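Ceramide very long chain fatty acid hydroxylase SCS7 (Saccharomyces cerevisiae, PDB 4ZR1) hydroxylates the very long chain fatty acids of sphingolipids, postulated at C-2 in dihydroceramides and phytoceramides, as an integral membrane enzyme with two zinc ions. Local coordinates at residues H174-Y179 / K184-M189; P90-G93 / L99-T102; S238-P241 / L247-Y250; K30-E35 / Y250-H255. One frame throughout, in Å; residues are numbered along the deposited sequence.

Contact 1. Residues H174-Y179 / K184-M189. With ZN (zinc ion), chain D; ZN (zinc ion), chain C; BOG (octyl beta-D-glucopyranoside), chain E.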
# COMPACT_ATOMS: atom_id res chain seq x y z
N HIS A 174 3.07 -4.87 0.85
CA HIS A 174 3.28 -3.43 0.91
C HIS A 174 4.75 -2.99 0.73
O HIS A 174 5.02 -1.90 0.22
CB HIS A 174 2.76 -2.90 2.25
CG HIS A 174 2.55 -1.42 2.26
ND1 HIS A 174 1.67 -0.79 1.40
CD2 HIS A 174 3.10 -0.45 3.02
CE1 HIS A 174 1.69 0.51 1.64
NE2 HIS A 174 2.55 0.74 2.62
N GLY A 175 5.69 -3.84 1.15
CA GLY A 175 7.10 -3.51 1.05
C GLY A 175 7.52 -3.11 -0.36
O GLY A 175 8.22 -2.12 -0.54
N CYS A 176 7.08 -3.88 -1.35
CA CYS A 176 7.42 -3.62 -2.74
C CYS A 176 6.99 -2.22 -3.16
O CYS A 176 7.68 -1.52 -3.91
CB CYS A 176 6.76 -4.66 -3.65
SG CYS A 176 7.25 -4.54 -5.38
N HIS A 177 5.83 -1.81 -2.68
CA HIS A 177 5.31 -0.52 -3.05
C HIS A 177 6.19 0.61 -2.48
O HIS A 177 6.40 1.64 -3.13
CB HIS A 177 3.86 -0.39 -2.60
CG HIS A 177 3.28 0.97 -2.83
ND1 HIS A 177 3.21 1.53 -4.09
CD2 HIS A 177 2.80 1.90 -1.97
CE1 HIS A 177 2.68 2.74 -3.99
NE2 HIS A 177 2.43 2.98 -2.72
N HIS A 178 6.71 0.42 -1.27
CA HIS A 178 7.65 1.37 -0.70
C HIS A 178 9.00 1.29 -1.39
O HIS A 178 9.69 2.29 -1.58
CB HIS A 178 7.82 1.13 0.80
CG HIS A 178 6.83 1.88 1.64
ND1 HIS A 178 7.16 3.01 2.36
CD2 HIS A 178 5.51 1.66 1.86
CE1 HIS A 178 6.09 3.45 2.99
NE2 HIS A 178 5.08 2.66 2.70
N TYR A 179 9.38 0.08 -1.78
CA TYR A 179 10.60 -0.12 -2.51
C TYR A 179 10.49 0.54 -3.88
O TYR A 179 11.43 1.20 -4.33
CB TYR A 179 10.90 -1.62 -2.62
CG TYR A 179 12.27 -1.96 -3.15
CD1 TYR A 179 13.43 -1.54 -2.49
CD2 TYR A 179 12.42 -2.74 -4.29
CE1 TYR A 179 14.69 -1.87 -2.97
CE2 TYR A 179 13.68 -3.07 -4.78
CZ TYR A 179 14.81 -2.63 -4.12
OH TYR A 179 16.05 -2.96 -4.62
N LYS A 184 3.88 1.78 -11.76
CA LYS A 184 2.44 1.94 -11.97
C LYS A 184 1.66 0.61 -11.99
O LYS A 184 0.44 0.61 -11.90
CB LYS A 184 2.18 2.73 -13.26
CG LYS A 184 2.66 2.05 -14.53
CD LYS A 184 2.48 2.96 -15.75
CE LYS A 184 3.04 2.32 -17.02
NZ LYS A 184 2.90 3.19 -18.22
N TYR A 185 2.36 -0.52 -12.06
CA TYR A 185 1.65 -1.79 -12.06
C TYR A 185 1.82 -2.57 -10.77
O TYR A 185 1.36 -3.70 -10.67
CB TYR A 185 2.08 -2.65 -13.23
CG TYR A 185 1.66 -2.10 -14.58
CD1 TYR A 185 0.38 -2.32 -15.07
CD2 TYR A 185 2.55 -1.40 -15.37
CE1 TYR A 185 0.01 -1.83 -16.31
CE2 TYR A 185 2.19 -0.91 -16.59
CZ TYR A 185 0.92 -1.12 -17.07
OH TYR A 185 0.58 -0.62 -18.30
N ARG A 186 2.46 -1.97 -9.77
CA ARG A 186 2.61 -2.62 -8.47
C ARG A 186 2.14 -1.73 -7.34
O ARG A 186 2.72 -1.73 -6.26
CB ARG A 186 4.07 -3.03 -8.22
CG ARG A 186 4.43 -4.41 -8.73
CD ARG A 186 4.50 -4.44 -10.24
NE ARG A 186 4.98 -5.73 -10.71
CZ ARG A 186 6.25 -5.99 -11.02
NH1 ARG A 186 7.18 -5.04 -10.94
NH2 ARG A 186 6.58 -7.21 -11.43
N LEU A 187 1.08 -0.97 -7.59
CA LEU A 187 0.53 -0.10 -6.58
C LEU A 187 -0.79 -0.68 -6.06
O LEU A 187 -0.89 -1.03 -4.88
CB LEU A 187 0.34 1.32 -7.13
CG LEU A 187 -0.04 2.45 -6.18
CD1 LEU A 187 0.32 3.82 -6.76
CD2 LEU A 187 -1.52 2.41 -5.87
N VAL A 188 -1.80 -0.77 -6.92
CA VAL A 188 -3.07 -1.29 -6.45
C VAL A 188 -2.94 -2.78 -6.18
O VAL A 188 -1.98 -3.42 -6.60
CB VAL A 188 -4.22 -1.05 -7.44
CG1 VAL A 188 -4.27 0.44 -7.83
CG2 VAL A 188 -4.08 -1.94 -8.65
N MET A 189 -3.90 -3.31 -5.44
CA MET A 189 -3.84 -4.68 -5.00
C MET A 189 -4.29 -5.60 -6.11
O MET A 189 -5.29 -5.34 -6.77
CB MET A 189 -4.73 -4.90 -3.78
CG MET A 189 -4.44 -3.96 -2.63
SD MET A 189 -5.43 -4.42 -1.21
CE MET A 189 -5.24 -6.19 -1.31
ZN ZN D . 3.05 2.48 3.81
ZN ZN C . 1.74 4.91 -1.75
C1 BOG E . 1.02 -5.33 -3.77
O1 BOG E . 1.30 -5.95 -5.00
C2 BOG E . 1.23 -3.84 -3.92
O2 BOG E . 2.60 -3.63 -4.12
C3 BOG E . 0.83 -3.12 -2.66
O3 BOG E . 0.79 -1.72 -2.82
C4 BOG E . -0.49 -3.60 -2.14
O4 BOG E . -0.66 -3.06 -0.85
C5 BOG E . -0.48 -5.10 -2.06
O5 BOG E . -0.30 -5.62 -3.35
C6 BOG E . -1.81 -5.52 -1.43
O6 BOG E . -2.22 -6.80 -1.86
C1' BOG E . 2.11 -7.10 -4.92
C2' BOG E . 2.37 -7.69 -6.29
C3' BOG E . 2.66 -9.17 -6.13
C4' BOG E . 1.70 -10.02 -6.94
C5' BOG E . 1.39 -11.31 -6.21
C6' BOG E . 0.80 -12.32 -7.17
C7' BOG E . 0.33 -13.54 -6.41
C8' BOG E . 1.52 -14.41 -6.07
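His177 and Leu187 make the close part of this contact, their side chains lying side by side and pointing the same way. CG of Leu187 comes within 3.5 Å of CE1 of His177, and its CD1 methyl reaches the same ring carbon. The branch of Leu187 sits obliquely against the imidazole, next to the carbon that neighbours the metal-binding nitrogen. A chi1 of 175° puts CG of His177 anti to the backbone N, which sets the ring beside Leu187. NE2 of His177 binds a zinc ion at 2.3 Å. Beyond it, Leu187 also packs on His232 and His236 of helix 211-236, two more ligands of that zinc.

His174, His177 and His178 spell the HxxHH histidine box of this hydroxylase family, set at the end of helix 164-179. The box serves both metals: NE2 of His174 and NE2 of His178 hold the other zinc, at 2.2 Å and 2.3 Å, together with His150, His155 and His254.

Away from the ring the fit is looser. SG of Cys176 stays 4.4 Å from CG of Arg186, and the guanidinium leads off to the carbonyl of Thr100 and a salt bridge with Asp183. An octyl glucoside sugar lies against His177 and the loop: its O3 donates to Leu187 O at 2.7 Å, and its O2 to Arg186 O at 2.9 Å. Met189, bent at its last torsion, lays its thioether and terminal methyl along C6 and O6 of the same sugar.

Contact 2. Residues P90-G93 / L99-T102. With BOG (octyl beta-D-glucopyranoside), chain E.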
# COMPACT_ATOMS: atom_id res chain seq x y z
N PRO A 90 11.30 -7.08 -12.41
CA PRO A 90 10.83 -8.47 -12.38
C PRO A 90 10.73 -9.01 -10.95
O PRO A 90 11.66 -8.83 -10.16
CB PRO A 90 11.89 -9.21 -13.18
CG PRO A 90 13.15 -8.41 -12.95
CD PRO A 90 12.70 -6.98 -12.87
N LEU A 91 9.62 -9.67 -10.62
CA LEU A 91 9.51 -10.32 -9.31
C LEU A 91 9.84 -11.80 -9.43
O LEU A 91 10.51 -12.36 -8.56
CB LEU A 91 8.10 -10.12 -8.71
CG LEU A 91 7.69 -8.68 -8.40
CD1 LEU A 91 6.47 -8.62 -7.49
CD2 LEU A 91 8.82 -7.90 -7.80
N PHE A 92 9.36 -12.43 -10.51
CA PHE A 92 9.64 -13.84 -10.79
C PHE A 92 10.57 -13.99 -11.98
O PHE A 92 11.46 -14.84 -11.97
CB PHE A 92 8.35 -14.61 -11.07
CG PHE A 92 7.47 -14.82 -9.88
CD1 PHE A 92 7.74 -15.83 -8.97
CD2 PHE A 92 6.34 -14.04 -9.69
CE1 PHE A 92 6.92 -16.04 -7.88
CE2 PHE A 92 5.51 -14.24 -8.60
CZ PHE A 92 5.80 -15.24 -7.70
N GLY A 93 10.32 -13.20 -13.02
CA GLY A 93 11.11 -13.25 -14.24
C GLY A 93 10.70 -14.37 -15.18
O GLY A 93 11.18 -14.44 -16.31
N LEU A 99 0.91 -12.12 -13.23
CA LEU A 99 0.18 -11.97 -11.97
C LEU A 99 0.66 -10.82 -11.08
O LEU A 99 -0.03 -10.41 -10.15
CB LEU A 99 0.26 -13.26 -11.18
CG LEU A 99 -0.54 -14.40 -11.79
CD1 LEU A 99 -0.27 -15.69 -11.04
CD2 LEU A 99 -2.00 -14.01 -11.72
N THR A 100 1.86 -10.31 -11.35
CA THR A 100 2.45 -9.33 -10.45
C THR A 100 2.21 -7.93 -10.99
O THR A 100 2.66 -6.96 -10.40
CB THR A 100 3.99 -9.56 -10.27
OG1 THR A 100 4.69 -9.13 -11.45
CG2 THR A 100 4.30 -11.05 -10.00
N LYS A 101 1.49 -7.84 -12.10
CA LYS A 101 1.26 -6.55 -12.74
C LYS A 101 -0.23 -6.25 -12.81
O LYS A 101 -0.99 -6.99 -13.43
CB LYS A 101 1.86 -6.53 -14.14
CG LYS A 101 3.38 -6.51 -14.19
CD LYS A 101 3.83 -6.13 -15.59
CE LYS A 101 5.33 -6.03 -15.70
NZ LYS A 101 5.99 -7.36 -15.56
N THR A 102 -0.67 -5.20 -12.13
CA THR A 102 -2.09 -4.89 -12.10
C THR A 102 -2.28 -3.39 -12.30
O THR A 102 -1.78 -2.58 -11.53
CB THR A 102 -2.75 -5.30 -10.77
OG1 THR A 102 -2.34 -4.40 -9.75
CG2 THR A 102 -2.33 -6.72 -10.37
C1 BOG E . 1.02 -5.33 -3.77
O1 BOG E . 1.30 -5.95 -5.00
C2 BOG E . 1.23 -3.84 -3.92
O2 BOG E . 2.60 -3.63 -4.12
C3 BOG E . 0.83 -3.12 -2.66
O3 BOG E . 0.79 -1.72 -2.82
C4 BOG E . -0.49 -3.60 -2.14
O4 BOG E . -0.66 -3.06 -0.85
C5 BOG E . -0.48 -5.10 -2.06
O5 BOG E . -0.30 -5.62 -3.35
C6 BOG E . -1.81 -5.52 -1.43
O6 BOG E . -2.22 -6.80 -1.86
C1' BOG E . 2.11 -7.10 -4.92
C2' BOG E . 2.37 -7.69 -6.29
C3' BOG E . 2.66 -9.17 -6.13
C4' BOG E . 1.70 -10.02 -6.94
C5' BOG E . 1.39 -11.31 -6.21
C6' BOG E . 0.80 -12.32 -7.17
C7' BOG E . 0.33 -13.54 -6.41
C8' BOG E . 1.52 -14.41 -6.07
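Thr100 meets Leu91 and Phe92 through carbon alone, and two apolar touches make up the direct contact. CD1 of Leu91 comes to 3.8 Å from CB of Thr100, the two side chains sliding past each other in opposite directions. Next to it, the CG2 methyl of Thr100 approaches the rim of the Phe92 ring in the ring plane, 3.6 Å from CD2 and nearly as close to CE2. It is an edge contact, not a CH-pi stack over the face. The torsion of Thr100 sorts its two branches: chi1 of 75° sets OG1 between the backbone N and the carbonyl carbon, while CG2 lies anti to the carbonyl carbon and is turned to Leu91 and Phe92.

The polar bonding runs through Glu97, in the turn between the two segments. Its carbonyl is hydrogen-bonded to OG1 of Thr100. Its carboxylate reaches back to the main-chain N-H groups of Leu91, Phe92 and Gly93, gathering the 90-93 segment around one acid.

The octyl chain of an octyl glucoside also runs past the 3-10 turn, with C4' 3.7 Å from CA of Thr100 and C6' 3.6 Å from the carbonyl O of Leu99. Leu91 also packs on Leu60, and Phe92 on Leu61, of helix 60-65.

The chemistry is thus divided: direct contact between the two arms is hydrocarbon packing, while Glu97 bridges them by polar bonds that fix the shape of the turn ahead of helix 106-125.

Contact 3. Residues S238-P241 / L247-Y250. With BOG (octyl beta-D-glucopyranoside), chain G.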
# COMPACT_ATOMS: atom_id res chain seq x y z
N SER A 238 -0.47 11.24 -10.67
CA SER A 238 -1.38 12.24 -11.21
C SER A 238 -1.28 13.62 -10.56
O SER A 238 -1.14 13.73 -9.35
CB SER A 238 -2.82 11.75 -11.08
OG SER A 238 -3.73 12.80 -11.33
N LYS A 239 -1.36 14.66 -11.39
CA LYS A 239 -1.59 16.01 -10.88
C LYS A 239 -3.09 16.13 -10.59
O LYS A 239 -3.93 16.14 -11.49
CB LYS A 239 -1.11 17.08 -11.87
CG LYS A 239 -1.75 17.07 -13.26
CD LYS A 239 -1.51 18.38 -13.99
CE LYS A 239 -2.81 19.14 -14.20
NZ LYS A 239 -2.59 20.53 -14.68
N LEU A 240 -3.43 16.17 -9.31
CA LEU A 240 -4.83 16.09 -8.92
C LEU A 240 -5.47 17.47 -8.88
O LEU A 240 -4.77 18.48 -8.84
CB LEU A 240 -4.94 15.40 -7.57
CG LEU A 240 -4.38 13.98 -7.54
CD1 LEU A 240 -4.18 13.55 -6.11
CD2 LEU A 240 -5.32 13.03 -8.27
N PRO A 241 -6.81 17.52 -8.92
CA PRO A 241 -7.50 18.78 -8.63
C PRO A 241 -7.06 19.31 -7.27
O PRO A 241 -6.72 18.52 -6.39
CB PRO A 241 -8.99 18.39 -8.64
CG PRO A 241 -9.03 16.89 -8.67
CD PRO A 241 -7.76 16.46 -9.33
N LEU A 247 -3.58 16.25 0.03
CA LEU A 247 -3.62 14.86 0.47
C LEU A 247 -2.47 14.12 -0.23
O LEU A 247 -1.87 13.20 0.34
CB LEU A 247 -4.98 14.24 0.14
CG LEU A 247 -5.25 12.80 0.60
CD1 LEU A 247 -5.32 12.69 2.11
CD2 LEU A 247 -6.54 12.30 -0.03
N LYS A 248 -2.17 14.55 -1.45
CA LYS A 248 -1.04 14.03 -2.19
C LYS A 248 0.28 14.30 -1.49
O LYS A 248 1.14 13.43 -1.41
CB LYS A 248 -1.01 14.62 -3.61
CG LYS A 248 0.18 14.14 -4.41
CD LYS A 248 0.10 14.53 -5.88
CE LYS A 248 1.27 13.90 -6.63
NZ LYS A 248 1.18 14.10 -8.09
N LYS A 249 0.43 15.52 -0.98
CA LYS A 249 1.65 15.87 -0.26
C LYS A 249 1.77 15.01 0.99
O LYS A 249 2.86 14.55 1.33
CB LYS A 249 1.68 17.36 0.10
CG LYS A 249 2.72 17.70 1.17
CD LYS A 249 2.95 19.20 1.33
CE LYS A 249 3.51 19.53 2.71
NZ LYS A 249 2.77 18.80 3.79
N TYR A 250 0.64 14.79 1.64
CA TYR A 250 0.60 14.04 2.90
C TYR A 250 1.03 12.59 2.71
O TYR A 250 1.87 12.07 3.44
CB TYR A 250 -0.81 14.11 3.48
CG TYR A 250 -0.94 13.47 4.84
CD1 TYR A 250 -0.59 14.16 5.99
CD2 TYR A 250 -1.45 12.18 4.98
CE1 TYR A 250 -0.72 13.59 7.23
CE2 TYR A 250 -1.58 11.59 6.22
CZ TYR A 250 -1.22 12.30 7.35
OH TYR A 250 -1.35 11.72 8.59
C1 BOG G . -7.25 12.83 -13.15
O1 BOG G . -7.30 11.95 -12.05
C2 BOG G . -5.81 13.20 -13.42
O2 BOG G . -5.30 13.88 -12.30
C3 BOG G . -5.70 14.10 -14.62
O3 BOG G . -4.34 14.23 -14.98
C4 BOG G . -6.49 13.53 -15.78
O4 BOG G . -6.59 14.50 -16.79
C5 BOG G . -7.88 13.18 -15.30
O5 BOG G . -7.79 12.20 -14.29
C6 BOG G . -8.72 12.67 -16.44
O6 BOG G . -7.91 11.98 -17.37
C1' BOG G . -7.94 12.45 -10.90
C2' BOG G . -8.47 11.28 -10.10
C3' BOG G . -9.02 11.74 -8.77
C4' BOG G . -10.11 10.79 -8.32
C5' BOG G . -9.50 9.46 -7.91
C6' BOG G . -10.08 9.06 -6.57
C7' BOG G . -11.39 8.31 -6.76
C8' BOG G . -11.85 7.82 -5.41
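Lys248 reaches from helix 242-256 back to the loop that leads into it, where its NZ donates a hydrogen bond to the carbonyl O of Ser238, 2.7 Å away. The ammonium approaches from above the carbonyl plane, 54° out of it, with a C=O...N angle of 125°, and so does not lie on a lone pair. At the root of the same side chain, CB of Lys248 meets CD1 of Leu240 at 4.2 Å, a looser apolar touch in which the two side chains cross at a slant.

The reach depends on a fully drawn-out lysine. CG leaves anti to the backbone N (chi1 178°), and every later torsion is extended too, which carries NZ along the loop to Ser238 while CD and CE also pass close to that carbonyl.

A second shell comes from helix 211-236: Leu240 packs on Phe234 and Leu235, and Lys248 also lies on Leu235. Arg245, nearly one turn before Lys248, hydrogen-bonds the carbonyl of Leu240. An octyl glucoside also touches the loop, its C1' 3.8 Å from CD2 of Leu240; the placing of its sugar beside Ser238 is doubtful.

Two basic side chains of one helix thus bond main-chain carbonyls of the connection between the helices that carry His236 and His251, so that the loop is held through its backbone.

Contact 4. Residues K30-E35 / Y250-H255. With ZN (zinc ion), chain C; ZN (zinc ion), chain D.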
# COMPACT_ATOMS: atom_id res chain seq x y z
N LYS A 30 13.21 16.24 4.30
CA LYS A 30 12.28 16.95 5.17
C LYS A 30 11.17 17.54 4.31
O LYS A 30 10.05 17.69 4.78
CB LYS A 30 12.98 18.06 5.97
CG LYS A 30 12.69 19.46 5.47
CD LYS A 30 13.64 20.47 6.07
CE LYS A 30 14.23 21.35 4.99
NZ LYS A 30 15.40 22.08 5.52
N GLU A 31 11.49 17.85 3.06
CA GLU A 31 10.50 18.38 2.13
C GLU A 31 10.64 17.67 0.79
O GLU A 31 11.75 17.43 0.32
CB GLU A 31 10.64 19.90 1.99
CG GLU A 31 9.29 20.61 2.03
CD GLU A 31 8.75 20.75 3.44
OE1 GLU A 31 9.53 21.07 4.36
OE2 GLU A 31 7.54 20.53 3.63
N LEU A 32 9.50 17.31 0.20
CA LEU A 32 9.46 16.61 -1.08
C LEU A 32 10.22 17.38 -2.16
O LEU A 32 10.15 18.61 -2.21
CB LEU A 32 8.01 16.40 -1.52
CG LEU A 32 7.10 15.79 -0.45
CD1 LEU A 32 5.69 15.55 -0.97
CD2 LEU A 32 7.71 14.50 0.08
N PRO A 33 10.95 16.66 -3.02
CA PRO A 33 11.62 17.24 -4.18
C PRO A 33 10.66 17.39 -5.36
O PRO A 33 9.44 17.25 -5.18
CB PRO A 33 12.72 16.23 -4.50
CG PRO A 33 12.11 14.93 -4.11
CD PRO A 33 11.25 15.22 -2.89
N ALA A 34 11.20 17.66 -6.54
CA ALA A 34 10.38 17.85 -7.73
C ALA A 34 9.73 16.54 -8.15
O ALA A 34 10.31 15.46 -7.95
CB ALA A 34 11.23 18.40 -8.88
N GLU A 35 8.54 16.64 -8.72
CA GLU A 35 7.81 15.49 -9.23
C GLU A 35 8.69 14.58 -10.12
O GLU A 35 8.60 13.36 -10.04
CB GLU A 35 6.57 15.99 -9.99
CG GLU A 35 6.30 15.29 -11.30
CD GLU A 35 5.19 15.95 -12.10
OE1 GLU A 35 4.44 16.76 -11.51
OE2 GLU A 35 5.10 15.67 -13.31
N TYR A 250 0.64 14.79 1.64
CA TYR A 250 0.60 14.04 2.90
C TYR A 250 1.03 12.59 2.71
O TYR A 250 1.87 12.07 3.44
CB TYR A 250 -0.81 14.11 3.48
CG TYR A 250 -0.94 13.47 4.84
CD1 TYR A 250 -0.59 14.16 5.99
CD2 TYR A 250 -1.45 12.18 4.98
CE1 TYR A 250 -0.72 13.59 7.23
CE2 TYR A 250 -1.58 11.59 6.22
CZ TYR A 250 -1.22 12.30 7.35
OH TYR A 250 -1.35 11.72 8.59
N HIS A 251 0.44 11.94 1.72
CA HIS A 251 0.75 10.54 1.49
C HIS A 251 2.17 10.34 0.97
O HIS A 251 2.87 9.41 1.37
CB HIS A 251 -0.24 9.92 0.51
CG HIS A 251 0.10 8.51 0.16
ND1 HIS A 251 0.05 7.48 1.07
CD2 HIS A 251 0.56 7.97 -0.99
CE1 HIS A 251 0.43 6.36 0.49
NE2 HIS A 251 0.75 6.63 -0.76
N LEU A 252 2.60 11.22 0.08
CA LEU A 252 3.95 11.15 -0.47
C LEU A 252 4.99 11.32 0.63
O LEU A 252 6.09 10.77 0.53
CB LEU A 252 4.13 12.21 -1.55
CG LEU A 252 4.10 11.72 -3.00
CD1 LEU A 252 3.04 10.67 -3.22
CD2 LEU A 252 3.86 12.88 -3.93
N GLU A 253 4.66 12.07 1.67
CA GLU A 253 5.60 12.23 2.78
C GLU A 253 5.68 10.94 3.59
O GLU A 253 6.69 10.66 4.24
CB GLU A 253 5.21 13.40 3.68
CG GLU A 253 5.54 14.75 3.10
CD GLU A 253 5.22 15.88 4.05
OE1 GLU A 253 4.84 15.60 5.21
OE2 GLU A 253 5.36 17.05 3.64
N HIS A 254 4.61 10.14 3.55
CA HIS A 254 4.65 8.83 4.17
C HIS A 254 5.69 7.95 3.48
O HIS A 254 6.30 7.07 4.08
CB HIS A 254 3.27 8.16 4.11
CG HIS A 254 3.30 6.70 4.42
ND1 HIS A 254 3.25 6.21 5.71
CD2 HIS A 254 3.40 5.62 3.61
CE1 HIS A 254 3.31 4.89 5.68
NE2 HIS A 254 3.40 4.51 4.42
N HIS A 255 5.89 8.22 2.20
CA HIS A 255 6.86 7.51 1.39
C HIS A 255 8.27 8.09 1.53
O HIS A 255 9.22 7.37 1.81
CB HIS A 255 6.42 7.54 -0.08
CG HIS A 255 5.35 6.54 -0.41
ND1 HIS A 255 5.61 5.20 -0.55
CD2 HIS A 255 4.03 6.70 -0.64
CE1 HIS A 255 4.48 4.57 -0.84
NE2 HIS A 255 3.51 5.46 -0.90
ZN ZN C . 1.74 4.91 -1.75
ZN ZN D . 3.05 2.48 3.81
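Where the irregular 30-35 chain passes helix 242-256, the CA of Leu32 is 7.0 Å from the CA of Glu253, the closest CA pair. Leu32 carries the contact. Its CD1 methyl lies 3.7 Å from CB of Leu252, and its CD2 methyl the same distance, 3.7 Å, from CG of Glu253. The leucine branch thus straddles two consecutive helix residues, crossing each of their side chains at about a right angle. CG of Leu32 is anti to the carbonyl carbon (chi1 -50°), which aims the fork at the helix.

These two helix residues are the inner pair of a second HxxHH box, His251 to His255, whose histidines bind the zinc ions and do not touch the 30-35 segment. NE2 of His251 and NE2 of His255 bind one zinc, at 2.2 Å and 2.0 Å, whereas NE2 of His254 binds the other at 2.1 Å. Leu252 stands between the two layers: it receives Leu32 and packs on the zinc ligand His236 of helix 211-236.

Beside this, the exposed Glu31 runs alongside Glu253. OE2 of Glu31 and OE2 of Glu253 are 4.1 Å apart, their carboxylate planes turned 76° from each other. Like charges so near would be expected to repel, but Glu253 OE2 also forms a salt bridge with Lys249, one turn back on the helix, which would probably offset the like charges. The extended chain of Glu253 offers its CG methylene to Leu32 while its carboxylate goes to that lysine.

Overall arrangement
Starting from the N terminus, the chain lays residues 30-35 on helix 242-256, far along the chain, so contact 4 closes a loop of more than two hundred residues. Contact 2 closes a short turn inside that loop, ahead of the first membrane helix. Contact 1 closes the turn after helix 164-179, in series with contact 2 and also nested within contact 4; contacts 1 and 2 touch where Tyr185 and Thr102 pair their backbones. Contact 3 then closes the connection between helices 211-236 and 242-256 and ends on the same helix as contact 4, sharing Tyr250. Contacts 1 and 4 meet at both zinc ions, bringing histidines of helices 164-179 and 242-256 together.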